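Local atomic coordinates of histidine triad (HIT) protein (Marinobacter aquaeolei, PDB entry 3OHE), a protein that belongs to the histidine triad family, binds calcium in the crystal and probably acts as a hydrolase on nucleotide-like substrates. Residues L25-N30 against W34-P39. Sequence-based numbering, arbitrary orientation. Where two conformers were deposited one is given.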
ATOM      1  N   LEU A  25       7.023  13.985  -3.682  1.00  5.92           N
ATOM      2  CA  LEU A  25       7.725  14.444  -2.497  1.00  6.10           C
ATOM      3  C   LEU A  25       8.743  13.417  -2.054  1.00  5.57           C
ATOM      4  O   LEU A  25       8.476  12.233  -2.048  1.00  7.21           O
ATOM      5  CB  LEU A  25       6.708  14.712  -1.385  1.00  6.11           C
ATOM      6  CG  LEU A  25       5.533  15.646  -1.702  1.00  7.16           C
ATOM      7  CD1 LEU A  25       4.664  15.776  -0.450  1.00 10.74           C
ATOM      8  CD2 LEU A  25       6.014  17.036  -2.252  1.00  9.45           C
ATOM      9  N   LEU A  26       9.898  13.902  -1.622  1.00  6.38           N
ATOM     10  CA  LEU A  26      10.927  13.075  -1.012  1.00  7.19           C
ATOM     11  C   LEU A  26      10.712  13.058   0.503  1.00  6.62           C
ATOM     12  O   LEU A  26      10.770  14.108   1.137  1.00  7.22           O
ATOM     13  CB  LEU A  26      12.297  13.676  -1.276  1.00  6.90           C
ATOM     14  CG  LEU A  26      13.530  12.929  -0.742  1.00  7.93           C
ATOM     15  CD1 LEU A  26      13.686  11.580  -1.472  1.00  9.62           C
ATOM     16  CD2 LEU A  26      14.770  13.841  -0.894  1.00 10.91           C
HETATM   17  N   MSE A  27      10.463  11.903   1.082  1.00  6.71           N
HETATM   18  CA  MSE A  27      10.402  11.807   2.556  1.00  7.46           C
HETATM   19  C   MSE A  27      11.776  12.162   3.086  1.00  7.56           C
HETATM   20  O   MSE A  27      12.760  11.590   2.633  1.00  7.85           O
HETATM   21  CB  MSE A  27       9.960  10.409   3.009  1.00  8.10           C
HETATM   22  CG  MSE A  27       9.789  10.308   4.506  1.00 10.43           C
HETATM   23 SE   MSE A  27       8.314  11.380   5.198  0.75 11.64          SE
HETATM   24  CE  MSE A  27       7.016   9.962   5.242  1.00 23.05           C
ATOM     25  N   ASN A  28      11.831  13.110   4.033  1.00  7.78           N
ATOM     26  CA  ASN A  28      13.108  13.636   4.502  1.00  8.96           C
ATOM     27  C   ASN A  28      13.794  12.755   5.555  1.00 10.11           C
ATOM     28  O   ASN A  28      14.079  13.200   6.669  1.00 10.30           O
ATOM     29  CB  ASN A  28      12.939  15.076   5.023  1.00  8.79           C
ATOM     30  CG  ASN A  28      14.260  15.779   5.172  1.00 10.85           C
ATOM     31  OD1 ASN A  28      15.258  15.413   4.534  1.00 10.38           O
ATOM     32  ND2 ASN A  28      14.290  16.776   6.036  1.00 11.73           N
ATOM     33  N   ASP A  29      13.985  11.503   5.170  1.00  9.18           N
ATOM     34  CA  ASP A  29      14.686  10.481   5.932  1.00  9.55           C
ATOM     35  C   ASP A  29      15.547   9.748   4.933  1.00  8.62           C
ATOM     36  O   ASP A  29      15.031   8.999   4.100  1.00  9.48           O
ATOM     37  CB  ASP A  29      13.704   9.539   6.652  1.00 10.39           C
ATOM     38  CG  ASP A  29      14.419   8.522   7.538  1.00 10.51           C
ATOM     39  OD1 ASP A  29      15.687   8.551   7.584  1.00 10.83           O
ATOM     40  OD2 ASP A  29      13.713   7.676   8.131  1.00 13.64           O
ATOM     41  N   ASN A  30      16.866   9.962   5.003  1.00  9.36           N
ATOM     42  CA  ASN A  30      17.775   9.410   4.022  1.00  9.76           C
ATOM     43  C   ASN A  30      18.130   7.951   4.308  1.00  9.86           C
ATOM     44  O   ASN A  30      18.931   7.349   3.591  1.00 11.04           O
ATOM     45  CB  ASN A  30      19.015  10.276   3.821  1.00 10.20           C
ATOM     46  CG  ASN A  30      19.974  10.211   4.980  1.00 11.35           C
ATOM     47  OD1 ASN A  30      19.865   9.348   5.835  1.00 13.59           O
ATOM     48  ND2 ASN A  30      20.956  11.121   4.996  1.00 14.09           N
ATOM     49  N   TRP A  34      12.683   7.002  -0.429  1.00  6.52           N
ATOM     50  CA  TRP A  34      11.266   7.029  -0.015  1.00  6.52           C
ATOM     51  C   TRP A  34      10.613   8.246  -0.652  1.00  6.49           C
ATOM     52  O   TRP A  34      10.944   9.387  -0.328  1.00  8.00           O
ATOM     53  CB  TRP A  34      11.230   7.044   1.510  1.00  7.64           C
ATOM     54  CG  TRP A  34       9.903   7.040   2.190  1.00  6.99           C
ATOM     55  CD1 TRP A  34       8.672   7.226   1.679  1.00  7.62           C
ATOM     56  CD2 TRP A  34       9.740   6.850   3.589  1.00  8.28           C
ATOM     57  NE1 TRP A  34       7.730   7.153   2.690  1.00  8.22           N
ATOM     58  CE2 TRP A  34       8.374   6.944   3.885  1.00  7.84           C
ATOM     59  CE3 TRP A  34      10.640   6.666   4.643  1.00 11.30           C
ATOM     60  CZ2 TRP A  34       7.902   6.817   5.198  1.00 11.23           C
ATOM     61  CZ3 TRP A  34      10.164   6.533   5.920  1.00 13.21           C
ATOM     62  CH2 TRP A  34       8.818   6.603   6.187  1.00 11.81           C
ATOM     63  N   VAL A  35       9.711   7.974  -1.599  1.00  6.25           N
ATOM     64  CA  VAL A  35       9.022   9.011  -2.378  1.00  7.17           C
ATOM     65  C   VAL A  35       7.510   8.859  -2.160  1.00  7.15           C
ATOM     66  O   VAL A  35       6.980   7.723  -2.163  1.00  7.89           O
ATOM     67  CB  VAL A  35       9.390   8.901  -3.862  1.00  7.35           C
ATOM     68  CG1 VAL A  35       8.557   9.857  -4.728  1.00  8.08           C
ATOM     69  CG2 VAL A  35      10.897   9.165  -4.063  1.00  9.41           C
ATOM     70  N   ILE A  36       6.832  10.006  -2.033  0.70  5.89           N
ATOM     71  CA  ILE A  36       5.416  10.055  -1.763  0.70  5.52           C
ATOM     72  C   ILE A  36       4.738  10.724  -2.949  0.70  5.65           C
ATOM     73  O   ILE A  36       5.196  11.767  -3.415  0.70  6.42           O
ATOM     74  CB  ILE A  36       5.171  10.817  -0.451  0.70  5.53           C
ATOM     75  CG1 ILE A  36       5.907  10.111   0.710  0.70  6.83           C
ATOM     76  CG2 ILE A  36       3.679  10.929  -0.154  0.70  6.43           C
ATOM     77  CD1 ILE A  36       5.805  10.828   2.015  0.70  9.04           C
ATOM     78  N   LEU A  37       3.652  10.113  -3.440  1.00  6.36           N
ATOM     79  CA  LEU A  37       2.764  10.752  -4.418  1.00  5.59           C
ATOM     80  C   LEU A  37       1.538  11.279  -3.714  1.00  6.36           C
ATOM     81  O   LEU A  37       0.864  10.521  -3.004  1.00  6.95           O
ATOM     82  CB  LEU A  37       2.324   9.764  -5.505  1.00  6.45           C
ATOM     83  CG  LEU A  37       3.395   9.248  -6.442  1.00  7.27           C
ATOM     84  CD1 LEU A  37       2.766   8.257  -7.440  1.00  8.00           C
ATOM     85  CD2 LEU A  37       4.071  10.401  -7.165  1.00  8.24           C
ATOM     86  N   VAL A  38       1.264  12.570  -3.880  1.00  5.77           N
ATOM     87  CA  VAL A  38       0.093  13.209  -3.267  1.00  5.66           C
ATOM     88  C   VAL A  38      -0.809  13.720  -4.400  1.00  5.70           C
ATOM     89  O   VAL A  38      -0.518  14.746  -5.024  1.00  6.59           O
ATOM     90  CB  VAL A  38       0.444  14.364  -2.353  1.00  6.23           C
ATOM     91  CG1 VAL A  38      -0.814  14.803  -1.574  1.00  8.40           C
ATOM     92  CG2 VAL A  38       1.589  13.990  -1.377  1.00  7.91           C
ATOM     93  N   PRO A  39      -1.939  13.023  -4.676  1.00  5.90           N
ATOM     94  CA  PRO A  39      -2.830  13.506  -5.724  1.00  6.02           C
ATOM     95  C   PRO A  39      -3.377  14.894  -5.359  1.00  6.77           C
ATOM     96  O   PRO A  39      -3.813  15.110  -4.228  1.00  6.92           O
ATOM     97  CB  PRO A  39      -3.965  12.465  -5.738  1.00  7.32           C
ATOM     98  CG  PRO A  39      -3.399  11.290  -5.118  1.00 11.15           C
ATOM     99  CD  PRO A  39      -2.368  11.728  -4.132  1.00  6.47           C
TER
HETATM  100  O   HOH W   1      14.004   9.239   1.289  1.00  8.41           O
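M27 and W34 meet where the hairpin of strands 22-27 and 34-39 begins to open into its turn, and they illustrate how a selenomethionine side chain can be laid over an indole. CB of M27 stands over the five-membered ring of W34, 3.5 Å from its centroid and 13° off the normal, a CH-pi contact. With CG anti to the backbone N (chi1 -176°), the chain runs on across the same face, CG riding above the middle of the ring system. Bends at chi2 and chi3 then bring CE back down to CZ2 of W34, at 3.3 Å, while SE keeps higher, 4.8 Å from the six-membered centroid, in a Met-aromatic contact. Farther along, CD1 of L25 touches CG2 of V38.

Beneath these side chains the backbones pair antiparallel. L25 and I36 form a hydrogen-bonded pair with two nearly straight bonds; the shorter, from I36 N to L25 O, is 2.8 Å. The bond from M27 N to W34 O is more bent (152° at the hydrogen), and just beyond it a water lies within hydrogen-bonding range of M27 O and accepts weakly from W34 N as the strands part.

In the antiparallel sheet of the HIT domain, strand 34-39 lies between its hairpin partner and strand 92-97, where ND1 of H93 is hydrogen-bonded to the indole NE1 of W34. A leucine in place of W34 would probably leave that histidine nitrogen without its donor and the M27 chain without a flat surface to lie along. The chemistry thus implies a divided role for the indole: dispersion and CH-pi attraction hold its face to the hairpin partner, while its N-H ties it to the adjoining strand.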